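Local coordinates for D-isomer specific 2-hydroxyacid dehydrogenase family protein (PDB 5TX7) that probably catalyses the NAD(P)-dependent oxidation or reduction of D-2-hydroxyacids and their 2-keto counterparts, as in other members of its family, at residues Met151-Phe156 against Ser206-Leu211. Residues are numbered along the deposited sequence; the frame is centred on the assembly and turned at random.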
loop_
_atom_site.group_PDB
_atom_site.type_symbol
_atom_site.label_atom_id
_atom_site.label_comp_id
_atom_site.label_asym_id
_atom_site.label_seq_id
_atom_site.Cartn_x
_atom_site.Cartn_y
_atom_site.Cartn_z
ATOM N N MET A 151 -11.701 -4.021 10.173
ATOM C CA MET A 151 -10.775 -3.010 10.636
ATOM C C MET A 151 -11.382 -2.357 11.864
ATOM O O MET A 151 -12.483 -1.799 11.803
ATOM C CB MET A 151 -10.542 -1.963 9.537
ATOM C CG MET A 151 -9.721 -0.755 9.938
ATOM S SD MET A 151 -7.952 -1.070 10.131
ATOM C CE MET A 151 -7.451 -1.072 8.420
ATOM N N GLY A 152 -10.645 -2.436 12.972
ATOM C CA GLY A 152 -11.010 -1.821 14.242
ATOM C C GLY A 152 -10.145 -0.599 14.426
ATOM O O GLY A 152 -8.920 -0.695 14.379
ATOM N N ILE A 153 -10.780 0.549 14.623
ATOM C CA ILE A 153 -10.099 1.843 14.654
ATOM C C ILE A 153 -10.259 2.427 16.054
ATOM O O ILE A 153 -11.361 2.782 16.455
ATOM C CB ILE A 153 -10.689 2.778 13.570
ATOM C CG1 ILE A 153 -10.455 2.160 12.193
ATOM C CG2 ILE A 153 -10.098 4.177 13.644
ATOM C CD1 ILE A 153 -11.126 2.894 11.055
ATOM N N VAL A 154 -9.153 2.497 16.786
ATOM C CA VAL A 154 -9.121 3.005 18.153
ATOM C C VAL A 154 -8.863 4.499 18.091
ATOM O O VAL A 154 -7.735 4.932 17.909
ATOM C CB VAL A 154 -8.018 2.286 18.984
ATOM C CG1 VAL A 154 -7.968 2.802 20.414
ATOM C CG2 VAL A 154 -8.256 0.781 18.990
ATOM N N GLY A 155 -9.926 5.286 18.235
ATOM C CA GLY A 155 -9.852 6.761 18.130
ATOM C C GLY A 155 -10.368 7.167 16.761
ATOM O O GLY A 155 -9.895 6.649 15.757
ATOM N N PHE A 156 -11.358 8.062 16.714
ATOM C CA PHE A 156 -12.085 8.347 15.468
ATOM C C PHE A 156 -12.140 9.845 15.188
ATOM O O PHE A 156 -13.187 10.402 14.829
ATOM C CB PHE A 156 -13.485 7.704 15.521
ATOM C CG PHE A 156 -14.031 7.269 14.178
ATOM C CD1 PHE A 156 -13.241 6.542 13.272
ATOM C CD2 PHE A 156 -15.363 7.533 13.834
ATOM C CE1 PHE A 156 -13.761 6.135 12.054
ATOM C CE2 PHE A 156 -15.882 7.111 12.631
ATOM C CZ PHE A 156 -15.080 6.416 11.729
ATOM N N SER A 206 -5.986 -0.605 14.194
ATOM C CA SER A 206 -5.133 0.552 14.020
ATOM C C SER A 206 -5.378 1.620 15.084
ATOM O O SER A 206 -6.523 1.988 15.335
ATOM C CB SER A 206 -5.361 1.157 12.648
ATOM O OG SER A 206 -4.369 2.156 12.384
ATOM N N LEU A 207 -4.300 2.161 15.666
ATOM C CA LEU A 207 -4.388 3.115 16.780
ATOM C C LEU A 207 -4.319 4.563 16.320
ATOM O O LEU A 207 -3.414 4.944 15.572
ATOM C CB LEU A 207 -3.268 2.853 17.789
ATOM C CG LEU A 207 -3.187 1.431 18.370
ATOM C CD1 LEU A 207 -2.158 1.402 19.495
ATOM C CD2 LEU A 207 -4.528 0.899 18.868
ATOM N N HIS A 208 -5.282 5.368 16.773
ATOM C CA HIS A 208 -5.425 6.769 16.350
ATOM C C HIS A 208 -5.916 7.683 17.474
ATOM O O HIS A 208 -6.693 8.612 17.237
ATOM C CB HIS A 208 -6.379 6.848 15.152
ATOM C CG HIS A 208 -5.894 6.081 13.975
ATOM N ND1 HIS A 208 -4.894 6.561 13.160
ATOM C CD2 HIS A 208 -6.185 4.838 13.531
ATOM C CE1 HIS A 208 -4.619 5.668 12.231
ATOM N NE2 HIS A 208 -5.391 4.610 12.436
ATOM N N CYS A 209 -5.430 7.421 18.682
ATOM C CA CYS A 209 -5.868 8.115 19.885
ATOM C C CYS A 209 -4.679 8.780 20.576
ATOM O O CYS A 209 -3.535 8.328 20.438
ATOM C CB CYS A 209 -6.565 7.152 20.853
ATOM S SG CYS A 209 -5.612 5.685 21.332
ATOM N N PRO A 210 -4.940 9.876 21.314
ATOM C CA PRO A 210 -3.832 10.512 22.025
ATOM C C PRO A 210 -3.374 9.680 23.224
ATOM O O PRO A 210 -4.164 8.898 23.764
ATOM C CB PRO A 210 -4.402 11.867 22.459
ATOM C CG PRO A 210 -5.879 11.773 22.316
ATOM C CD PRO A 210 -6.237 10.524 21.577
ATOM N N LEU A 211 -2.107 9.835 23.606
ATOM C CA LEU A 211 -1.576 9.186 24.802
ATOM C C LEU A 211 -1.955 10.011 26.033
ATOM O O LEU A 211 -1.663 11.196 26.100
ATOM C CB LEU A 211 -0.051 9.031 24.715
ATOM C CG LEU A 211 0.667 8.326 25.879
ATOM C CD1 LEU A 211 0.218 6.877 25.989
ATOM C CD2 LEU A 211 2.174 8.407 25.695
#
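S206 meets G152 and V154 through its backbone. Its N donates to G152 O at 2.9 Å, and its O accepts from V154 N at 3.0 Å. Both bonds are nearly straight. The strands are parallel, and their touching parts run 9° apart. The side chain of S206 lies on the same sheet face as I153, where M151 SD comes near its CB.

L207 projects from the other face, as V154 does. The two side chains lie side by side and point the same way. CD2 of L207 touches V154 CG2 at 3.7 Å and also packs near V154 CB.

H208 continues the ladder past the last bridge. Its N reaches V154 O at 2.7 Å, with a more bent N-H...O angle of 145°. The ring carries CD2 to I153 CG2 at 4.0 Å. V163 of helix 158-169 and V107 of helix 100-116 also touch the H208 side chain.

C209 lies in the loop after strand 204-207, and its CB points toward 151-156. CG1 of V154, anti to its backbone N (chi1 180°), is the branch that meets C209 SG, at 3.8 Å. G155 has no side chain. Its CA lies near C209 CB, and its O near H208 CB.

Strands 150-154 and 204-207 are central neighbours in a Rossmann-type sheet. G155 probably opens the GxGxxG turn of the NAD-binding domain. The three backbone bonds fix the strand alignment and satisfy polar groups of the buried G152, V154 and S206. The bond between S206 OG and H208 NE2, in which either could be the donor, ties the ring to its own strand.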